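Local coordinates for LPXTG cell wall surface protein (Streptococcus gordonii, PDB 4IGB), which is a peptidoglycan-anchored surface protein whose N-terminal region, comprising the N1 and N2 domains, probably serves in adhesion, at residues F339-G353 with S387-V401. Residues are numbered along the deposited sequence; the frame is centred on the assembly and turned at random.
Sequences FDERLDYKELKVESG and SDIIITYKTATNKKV
Phe339 turns the edge of its ring toward the face of Tyr393 in an offset edge-to-face pair, ring centres 5.8 Å apart and planes at 71°. The CG2 methyl of Thr395 lies over a face of the same phenyl ring, a CH-pi contact 3.9 Å from its centroid. With CG2 anti to the carbonyl carbon of Thr395, the methyl is carried to the phenyl face, while OG1 bonds to the carbonyl of Val311 on strand 310-317. Farther along, Leu348 runs beside Tyr393, pointing the same way, with CD2 3.7 Å from CE1 of the tyrosine; Val350 CG1 meets Ile389 CG2. On the other face, Glu347 and Lys394 lie side by side, their charged ends too far apart for a salt bridge.

Asn398 ties off one end. Its ND2 gives two nearly straight bonds, both close to the amide plane: 3.0 Å to the carbonyl O of Glu341, and another to Asp344 OD1, which is met from above the carboxylate plane. Its OD1 accepts from Lys400 N in an Asx turn, and the three bonds together hold the amide's rotation. At the other end Ser352 OG donates to Asp388 O, 2.7 Å away.

The antiparallel ladder slips where Lys346 N bonds to Lys394 O and Glu347 N reaches the same oxygen weakly: a classic beta bulge in the antiparallel pairing of strands 343-352 and 389-397, within the adhesin-clan N2 domain.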
ATOM      1  N   PHE B 339     -26.311  12.991   6.512  1.00 26.30           N
ATOM      2  CA  PHE B 339     -26.934  13.565   7.695  1.00 24.12           C
ATOM      3  C   PHE B 339     -27.919  12.635   8.360  1.00 25.11           C
ATOM      4  O   PHE B 339     -28.727  11.993   7.694  1.00 21.58           O
ATOM      5  CB  PHE B 339     -27.627  14.875   7.327  1.00 18.88           C
ATOM      6  CG  PHE B 339     -26.676  15.928   6.819  1.00 30.54           C
ATOM      7  CD1 PHE B 339     -25.803  16.569   7.689  1.00 26.34           C
ATOM      8  CD2 PHE B 339     -26.643  16.265   5.474  1.00 22.27           C
ATOM      9  CE1 PHE B 339     -24.927  17.536   7.221  1.00 26.21           C
ATOM     10  CE2 PHE B 339     -25.774  17.228   5.011  1.00 22.74           C
ATOM     11  CZ  PHE B 339     -24.916  17.864   5.890  1.00 17.80           C
ATOM     12  N   ASP B 340     -27.845  12.574   9.684  1.00 25.63           N
ATOM     13  CA  ASP B 340     -28.841  11.857  10.468  1.00 27.94           C
ATOM     14  C   ASP B 340     -30.241  12.202   9.944  1.00 35.49           C
ATOM     15  O   ASP B 340     -30.525  13.357   9.610  1.00 25.88           O
ATOM     16  CB  ASP B 340     -28.689  12.230  11.946  1.00 24.72           C
ATOM     17  CG  ASP B 340     -29.576  11.404  12.858  1.00 37.18           C
ATOM     18  OD1 ASP B 340     -29.041  10.713  13.751  1.00 31.84           O
ATOM     19  OD2 ASP B 340     -30.810  11.465  12.701  1.00 36.67           O
ATOM     20  N   GLU B 341     -31.108  11.192   9.865  1.00 32.40           N
ATOM     21  CA  GLU B 341     -32.455  11.349   9.300  1.00 32.34           C
ATOM     22  C   GLU B 341     -33.315  12.379  10.026  1.00 28.20           C
ATOM     23  O   GLU B 341     -34.313  12.858   9.481  1.00 26.22           O
ATOM     24  CB  GLU B 341     -33.179   9.994   9.251  1.00 35.06           C
ATOM     25  CG  GLU B 341     -32.694   9.137   8.089  1.00 62.96           C
ATOM     26  CD  GLU B 341     -33.107   7.680   8.192  1.00 82.11           C
ATOM     27  OE1 GLU B 341     -33.702   7.295   9.226  1.00 79.87           O
ATOM     28  OE2 GLU B 341     -32.825   6.922   7.233  1.00 85.09           O
ATOM     29  N   ARG B 342     -32.927  12.714  11.252  1.00 20.90           N
ATOM     30  CA  ARG B 342     -33.644  13.717  12.032  1.00 26.03           C
ATOM     31  C   ARG B 342     -33.270  15.144  11.624  1.00 30.40           C
ATOM     32  O   ARG B 342     -33.746  16.115  12.226  1.00 24.95           O
ATOM     33  CB  ARG B 342     -33.395  13.501  13.526  1.00 30.70           C
ATOM     34  CG  ARG B 342     -34.001  12.202  14.034  1.00 29.34           C
ATOM     35  CD  ARG B 342     -33.488  11.862  15.406  1.00 27.81           C
ATOM     36  NE  ARG B 342     -32.095  11.428  15.390  1.00 23.95           N
ATOM     37  CZ  ARG B 342     -31.456  11.007  16.469  1.00 32.85           C
ATOM     38  NH1 ARG B 342     -32.092  10.984  17.631  1.00 33.42           N
ATOM     39  NH2 ARG B 342     -30.194  10.610  16.394  1.00 31.55           N
ATOM     40  N   LEU B 343     -32.418  15.261  10.604  1.00 22.12           N
ATOM     41  CA  LEU B 343     -31.978  16.559  10.109  1.00 31.10           C
ATOM     42  C   LEU B 343     -32.408  16.784   8.671  1.00 25.89           C
ATOM     43  O   LEU B 343     -32.373  15.863   7.854  1.00 27.23           O
ATOM     44  CB  LEU B 343     -30.453  16.668  10.172  1.00 23.92           C
ATOM     45  CG  LEU B 343     -29.731  16.706  11.518  1.00 26.16           C
ATOM     46  CD1 LEU B 343     -28.210  16.757  11.268  1.00 25.72           C
ATOM     47  CD2 LEU B 343     -30.185  17.885  12.391  1.00 17.41           C
ATOM     48  N   ASP B 344     -32.808  18.013   8.363  1.00 21.94           N
ATOM     49  CA  ASP B 344     -32.956  18.436   6.978  1.00 25.14           C
ATOM     50  C   ASP B 344     -31.735  19.268   6.552  1.00 27.70           C
ATOM     51  O   ASP B 344     -31.384  20.252   7.209  1.00 27.04           O
ATOM     52  CB  ASP B 344     -34.212  19.290   6.799  1.00 24.46           C
ATOM     53  CG  ASP B 344     -35.498  18.519   7.065  1.00 38.58           C
ATOM     54  OD1 ASP B 344     -35.497  17.274   6.914  1.00 27.93           O
ATOM     55  OD2 ASP B 344     -36.504  19.171   7.430  1.00 35.10           O
ATOM     56  N   TYR B 345     -31.111  18.883   5.446  1.00 26.44           N
ATOM     57  CA  TYR B 345     -30.038  19.672   4.855  1.00 27.39           C
ATOM     58  C   TYR B 345     -30.592  20.969   4.277  1.00 30.25           C
ATOM     59  O   TYR B 345     -31.533  20.943   3.489  1.00 31.49           O
ATOM     60  CB  TYR B 345     -29.336  18.879   3.751  1.00 24.81           C
ATOM     61  CG  TYR B 345     -28.451  19.728   2.855  1.00 31.60           C
ATOM     62  CD1 TYR B 345     -27.230  20.217   3.310  1.00 25.96           C
ATOM     63  CD2 TYR B 345     -28.843  20.049   1.560  1.00 27.41           C
ATOM     64  CE1 TYR B 345     -26.420  21.004   2.496  1.00 24.35           C
ATOM     65  CE2 TYR B 345     -28.045  20.831   0.739  1.00 26.88           C
ATOM     66  CZ  TYR B 345     -26.831  21.304   1.212  1.00 31.52           C
ATOM     67  OH  TYR B 345     -26.038  22.081   0.398  1.00 31.35           O
ATOM     68  N   LYS B 346     -30.000  22.098   4.650  1.00 24.44           N
ATOM     69  CA  LYS B 346     -30.452  23.396   4.141  1.00 36.72           C
ATOM     70  C   LYS B 346     -29.586  23.949   3.005  1.00 36.24           C
ATOM     71  O   LYS B 346     -30.082  24.184   1.902  1.00 33.78           O
ATOM     72  CB  LYS B 346     -30.573  24.413   5.280  1.00 30.44           C
ATOM     73  CG  LYS B 346     -31.716  24.089   6.225  1.00 39.16           C
ATOM     74  CD  LYS B 346     -31.607  24.864   7.528  1.00 59.91           C
ATOM     75  CE  LYS B 346     -31.676  26.379   7.338  1.00 70.15           C
ATOM     76  NZ  LYS B 346     -31.771  27.036   8.672  1.00 65.38           N
ATOM     77  N   GLU B 347     -28.298  24.149   3.268  1.00 32.99           N
ATOM     78  CA  GLU B 347     -27.378  24.661   2.255  1.00 29.12           C
ATOM     79  C   GLU B 347     -25.979  24.560   2.810  1.00 27.53           C
ATOM     80  O   GLU B 347     -25.802  24.212   3.974  1.00 25.84           O
ATOM     81  CB  GLU B 347     -27.681  26.128   1.967  1.00 26.44           C
ATOM     82  CG  GLU B 347     -27.564  26.970   3.219  1.00 35.64           C
ATOM     83  CD  GLU B 347     -27.931  28.424   3.000  1.00 44.83           C
ATOM     84  OE1 GLU B 347     -29.132  28.722   2.887  1.00 52.72           O
ATOM     85  OE2 GLU B 347     -27.021  29.271   2.955  1.00 48.04           O
ATOM     86  N   LEU B 348     -24.985  24.877   1.987  1.00 24.00           N
ATOM     87  CA  LEU B 348     -23.594  24.874   2.442  1.00 26.54           C
ATOM     88  C   LEU B 348     -22.767  25.910   1.695  1.00 28.63           C
ATOM     89  O   LEU B 348     -23.150  26.355   0.613  1.00 25.34           O
ATOM     90  CB  LEU B 348     -22.962  23.493   2.228  1.00 20.81           C
ATOM     91  CG  LEU B 348     -22.803  23.066   0.772  1.00 18.41           C
ATOM     92  CD1 LEU B 348     -21.597  23.740   0.125  1.00 26.43           C
ATOM     93  CD2 LEU B 348     -22.651  21.558   0.689  1.00 22.48           C
ATOM     94  N   LYS B 349     -21.607  26.245   2.249  1.00 23.16           N
ATOM     95  CA  LYS B 349     -20.661  27.113   1.561  1.00 30.16           C
ATOM     96  C   LYS B 349     -19.265  26.501   1.661  1.00 30.19           C
ATOM     97  O   LYS B 349     -18.975  25.733   2.582  1.00 26.38           O
ATOM     98  CB  LYS B 349     -20.675  28.535   2.151  1.00 35.59           C
ATOM     99  CG  LYS B 349     -20.041  28.651   3.529  1.00 39.38           C
ATOM    100  CD  LYS B 349     -19.958  30.106   4.018  1.00 45.67           C
ATOM    101  CE  LYS B 349     -19.604  30.163   5.513  1.00 58.16           C
ATOM    102  NZ  LYS B 349     -19.664  31.555   6.094  1.00 63.93           N
ATOM    103  N   VAL B 350     -18.413  26.845   0.707  1.00 20.68           N
ATOM    104  CA  VAL B 350     -17.072  26.286   0.614  1.00 22.78           C
ATOM    105  C   VAL B 350     -16.067  27.427   0.557  1.00 29.55           C
ATOM    106  O   VAL B 350     -16.204  28.326  -0.269  1.00 26.99           O
ATOM    107  CB  VAL B 350     -16.920  25.451  -0.669  1.00 25.30           C
ATOM    108  CG1 VAL B 350     -15.565  24.763  -0.708  1.00 21.68           C
ATOM    109  CG2 VAL B 350     -18.072  24.425  -0.799  1.00 24.96           C
ATOM    110  N   GLU B 351     -15.076  27.402   1.444  1.00 26.79           N
ATOM    111  CA  GLU B 351     -14.058  28.451   1.502  1.00 27.21           C
ATOM    112  C   GLU B 351     -12.679  27.824   1.469  1.00 31.90           C
ATOM    113  O   GLU B 351     -12.491  26.702   1.935  1.00 25.57           O
ATOM    114  CB  GLU B 351     -14.153  29.230   2.814  1.00 23.84           C
ATOM    115  CG  GLU B 351     -15.501  29.864   3.103  1.00 41.65           C
ATOM    116  CD  GLU B 351     -15.605  30.378   4.526  1.00 51.17           C
ATOM    117  OE1 GLU B 351     -15.634  29.547   5.461  1.00 48.21           O
ATOM    118  OE2 GLU B 351     -15.657  31.612   4.714  1.00 63.95           O
ATOM    119  N   SER B 352     -11.711  28.567   0.945  1.00 27.93           N
ATOM    120  CA  SER B 352     -10.316  28.161   0.997  1.00 25.70           C
ATOM    121  C   SER B 352      -9.423  29.387   0.834  1.00 39.79           C
ATOM    122  O   SER B 352      -9.634  30.202  -0.062  1.00 35.00           O
ATOM    123  CB  SER B 352     -10.005  27.152  -0.101  1.00 27.92           C
ATOM    124  OG  SER B 352      -8.698  26.631   0.065  1.00 32.40           O
ATOM    125  N   GLY B 353      -8.436  29.518   1.707  1.00 43.29           N
ATOM    126  CA  GLY B 353      -7.493  30.618   1.610  1.00 48.91           C
ATOM    127  C   GLY B 353      -8.173  31.967   1.710  1.00 52.00           C
ATOM    128  O   GLY B 353      -7.790  32.905   1.016  1.00 48.53           O
ATOM    129  N   SER B 387      -4.171  25.251   0.055  1.00 26.29           N
ATOM    130  CA  SER B 387      -4.766  25.571   1.347  1.00 28.63           C
ATOM    131  C   SER B 387      -5.969  24.692   1.673  1.00 28.16           C
ATOM    132  O   SER B 387      -6.617  24.153   0.774  1.00 23.99           O
ATOM    133  CB  SER B 387      -5.153  27.051   1.416  1.00 36.61           C
ATOM    134  OG  SER B 387      -4.004  27.870   1.248  1.00 46.37           O
ATOM    135  N   ASP B 388      -6.237  24.541   2.966  1.00 22.26           N
ATOM    136  CA  ASP B 388      -7.375  23.762   3.441  1.00 35.61           C
ATOM    137  C   ASP B 388      -8.653  24.198   2.742  1.00 28.88           C
ATOM    138  O   ASP B 388      -8.835  25.372   2.425  1.00 24.55           O
ATOM    139  CB  ASP B 388      -7.567  23.969   4.939  1.00 25.34           C
ATOM    140  CG  ASP B 388      -6.515  23.264   5.781  1.00 32.60           C
ATOM    141  OD1 ASP B 388      -5.589  22.618   5.229  1.00 30.15           O
ATOM    142  OD2 ASP B 388      -6.617  23.372   7.020  1.00 28.41           O
ATOM    143  N   ILE B 389      -9.552  23.250   2.523  1.00 26.23           N
ATOM    144  CA  ILE B 389     -10.876  23.577   2.015  1.00 23.88           C
ATOM    145  C   ILE B 389     -11.827  23.459   3.184  1.00 26.70           C
ATOM    146  O   ILE B 389     -11.769  22.487   3.922  1.00 22.14           O
ATOM    147  CB  ILE B 389     -11.285  22.624   0.891  1.00 25.78           C
ATOM    148  CG1 ILE B 389     -10.271  22.735  -0.254  1.00 24.96           C
ATOM    149  CG2 ILE B 389     -12.731  22.886   0.459  1.00 16.06           C
ATOM    150  CD1 ILE B 389     -10.506  21.769  -1.395  1.00 21.15           C
ATOM    151  N   ILE B 390     -12.674  24.467   3.371  1.00 25.71           N
ATOM    152  CA  ILE B 390     -13.557  24.519   4.526  1.00 23.23           C
ATOM    153  C   ILE B 390     -14.988  24.500   4.042  1.00 28.22           C
ATOM    154  O   ILE B 390     -15.402  25.379   3.286  1.00 31.12           O
ATOM    155  CB  ILE B 390     -13.386  25.830   5.318  1.00 24.03           C
ATOM    156  CG1 ILE B 390     -11.909  26.204   5.462  1.00 34.75           C
ATOM    157  CG2 ILE B 390     -14.083  25.753   6.659  1.00 28.65           C
ATOM    158  CD1 ILE B 390     -11.094  25.167   6.115  1.00 41.81           C
ATOM    159  N   ILE B 391     -15.760  23.513   4.483  1.00 22.27           N
ATOM    160  CA  ILE B 391     -17.151  23.441   4.060  1.00 21.89           C
ATOM    161  C   ILE B 391     -18.049  23.581   5.263  1.00 26.01           C
ATOM    162  O   ILE B 391     -17.909  22.847   6.246  1.00 23.80           O
ATOM    163  CB  ILE B 391     -17.476  22.123   3.351  1.00 28.14           C
ATOM    164  CG1 ILE B 391     -16.523  21.900   2.180  1.00 14.58           C
ATOM    165  CG2 ILE B 391     -18.936  22.099   2.926  1.00 16.92           C
ATOM    166  CD1 ILE B 391     -16.746  20.604   1.483  1.00 14.76           C
ATOM    167  N   THR B 392     -18.977  24.528   5.184  1.00 24.04           N
ATOM    168  CA  THR B 392     -19.913  24.744   6.273  1.00 23.94           C
ATOM    169  C   THR B 392     -21.322  24.329   5.853  1.00 23.90           C
ATOM    170  O   THR B 392     -21.881  24.890   4.920  1.00 23.58           O
ATOM    171  CB  THR B 392     -19.874  26.216   6.717  1.00 25.72           C
ATOM    172  OG1 THR B 392     -18.520  26.552   7.038  1.00 24.05           O
ATOM    173  CG2 THR B 392     -20.743  26.430   7.942  1.00 25.08           C
ATOM    174  N   TYR B 393     -21.882  23.338   6.542  1.00 22.80           N
ATOM    175  CA  TYR B 393     -23.198  22.807   6.203  1.00 21.68           C
ATOM    176  C   TYR B 393     -24.245  23.282   7.190  1.00 23.49           C
ATOM    177  O   TYR B 393     -24.135  23.037   8.395  1.00 27.52           O
ATOM    178  CB  TYR B 393     -23.195  21.279   6.244  1.00 22.12           C
ATOM    179  CG  TYR B 393     -22.095  20.587   5.457  1.00 25.62           C
ATOM    180  CD1 TYR B 393     -22.325  20.119   4.171  1.00 19.90           C
ATOM    181  CD2 TYR B 393     -20.845  20.352   6.024  1.00 28.88           C
ATOM    182  CE1 TYR B 393     -21.341  19.449   3.469  1.00 23.75           C
ATOM    183  CE2 TYR B 393     -19.851  19.679   5.321  1.00 23.69           C
ATOM    184  CZ  TYR B 393     -20.105  19.233   4.048  1.00 20.60           C
ATOM    185  OH  TYR B 393     -19.127  18.565   3.341  1.00 17.96           O
ATOM    186  N   LYS B 394     -25.270  23.948   6.684  1.00 20.74           N
ATOM    187  CA  LYS B 394     -26.392  24.338   7.512  1.00 25.76           C
ATOM    188  C   LYS B 394     -27.480  23.272   7.423  1.00 24.50           C
ATOM    189  O   LYS B 394     -27.931  22.928   6.330  1.00 23.21           O
ATOM    190  CB  LYS B 394     -26.949  25.690   7.046  1.00 30.47           C
ATOM    191  CG  LYS B 394     -26.035  26.877   7.320  1.00 33.57           C
ATOM    192  CD  LYS B 394     -26.673  28.182   6.836  1.00 49.46           C
ATOM    193  CE  LYS B 394     -25.846  29.399   7.235  1.00 58.16           C
ATOM    194  NZ  LYS B 394     -26.413  30.671   6.697  1.00 58.88           N
ATOM    195  N   THR B 395     -27.881  22.739   8.573  1.00 26.30           N
ATOM    196  CA  THR B 395     -29.033  21.843   8.637  1.00 24.02           C
ATOM    197  C   THR B 395     -29.963  22.294   9.759  1.00 39.55           C
ATOM    198  O   THR B 395     -29.626  23.197  10.538  1.00 30.24           O
ATOM    199  CB  THR B 395     -28.626  20.379   8.920  1.00 15.50           C
ATOM    200  OG1 THR B 395     -28.194  20.257  10.277  1.00 23.82           O
ATOM    201  CG2 THR B 395     -27.513  19.928   7.998  1.00 23.63           C
ATOM    202  N   ALA B 396     -31.133  21.662   9.849  1.00 29.47           N
ATOM    203  CA  ALA B 396     -32.025  21.881  10.986  1.00 31.79           C
ATOM    204  C   ALA B 396     -32.843  20.624  11.264  1.00 27.04           C
ATOM    205  O   ALA B 396     -33.277  19.952  10.345  1.00 24.54           O
ATOM    206  CB  ALA B 396     -32.932  23.087  10.742  1.00 26.22           C
ATOM    207  N   THR B 397     -33.035  20.306  12.537  1.00 32.48           N
ATOM    208  CA  THR B 397     -33.835  19.151  12.908  1.00 33.44           C
ATOM    209  C   THR B 397     -35.220  19.237  12.276  1.00 32.78           C
ATOM    210  O   THR B 397     -35.728  20.332  12.018  1.00 32.09           O
ATOM    211  CB  THR B 397     -33.969  19.035  14.427  1.00 34.39           C
ATOM    212  OG1 THR B 397     -34.588  20.224  14.943  1.00 31.80           O
ATOM    213  CG2 THR B 397     -32.596  18.878  15.053  1.00 23.72           C
ATOM    214  N   ASN B 398     -35.806  18.075  11.989  1.00 36.33           N
ATOM    215  CA  ASN B 398     -37.170  17.998  11.470  1.00 31.69           C
ATOM    216  C   ASN B 398     -38.073  17.336  12.506  1.00 36.30           C
ATOM    217  O   ASN B 398     -37.652  17.086  13.633  1.00 37.23           O
ATOM    218  CB  ASN B 398     -37.213  17.240  10.144  1.00 26.61           C
ATOM    219  CG  ASN B 398     -36.653  15.839  10.263  1.00 32.13           C
ATOM    220  OD1 ASN B 398     -36.965  15.116  11.207  1.00 33.69           O
ATOM    221  ND2 ASN B 398     -35.791  15.462   9.324  1.00 33.03           N
ATOM    222  N   LYS B 399     -39.313  17.061  12.129  1.00 34.84           N
ATOM    223  CA  LYS B 399     -40.270  16.481  13.066  1.00 41.43           C
ATOM    224  C   LYS B 399     -39.779  15.173  13.685  1.00 36.66           C
ATOM    225  O   LYS B 399     -40.083  14.874  14.843  1.00 39.55           O
ATOM    226  CB  LYS B 399     -41.625  16.278  12.385  1.00 44.46           C
ATOM    227  CG  LYS B 399     -42.458  17.539  12.315  1.00 41.22           C
ATOM    228  CD  LYS B 399     -42.873  17.966  13.710  1.00 60.25           C
ATOM    229  CE  LYS B 399     -43.363  19.409  13.737  1.00 70.08           C
ATOM    230  NZ  LYS B 399     -44.370  19.694  12.675  1.00 65.24           N
ATOM    231  N   LYS B 400     -39.003  14.403  12.925  1.00 25.83           N
ATOM    232  CA  LYS B 400     -38.578  13.079  13.381  1.00 24.13           C
ATOM    233  C   LYS B 400     -37.661  13.116  14.589  1.00 36.31           C
ATOM    234  O   LYS B 400     -37.439  12.086  15.229  1.00 38.38           O
ATOM    235  CB  LYS B 400     -37.893  12.303  12.265  1.00 26.20           C
ATOM    236  CG  LYS B 400     -38.656  12.267  10.970  1.00 35.03           C
ATOM    237  CD  LYS B 400     -38.060  11.211  10.049  1.00 44.85           C
ATOM    238  CE  LYS B 400     -38.140  11.647   8.602  1.00 52.83           C
ATOM    239  NZ  LYS B 400     -37.788  10.534   7.682  1.00 66.26           N
ATOM    240  N   VAL B 401     -37.123  14.289  14.909  1.00 30.44           N
ATOM    241  CA  VAL B 401     -36.233  14.390  16.062  1.00 28.70           C
ATOM    242  C   VAL B 401     -37.031  14.095  17.319  1.00 40.94           C
ATOM    243  O   VAL B 401     -36.509  13.548  18.290  1.00 43.94           O
ATOM    244  CB  VAL B 401     -35.573  15.790  16.186  1.00 33.31           C
ATOM    245  CG1 VAL B 401     -36.611  16.850  16.516  1.00 37.68           C
ATOM    246  CG2 VAL B 401     -34.489  15.770  17.252  1.00 32.78           C
TER
HETATM  247  O   HOH W   1     -35.271  12.561   6.933  1.00 31.40           O
HETATM  248  O   HOH W   2     -17.265  27.181   4.835  1.00 22.39           O
HETATM  249  O   HOH W   3      -8.135  27.928   3.741  1.00 32.41           O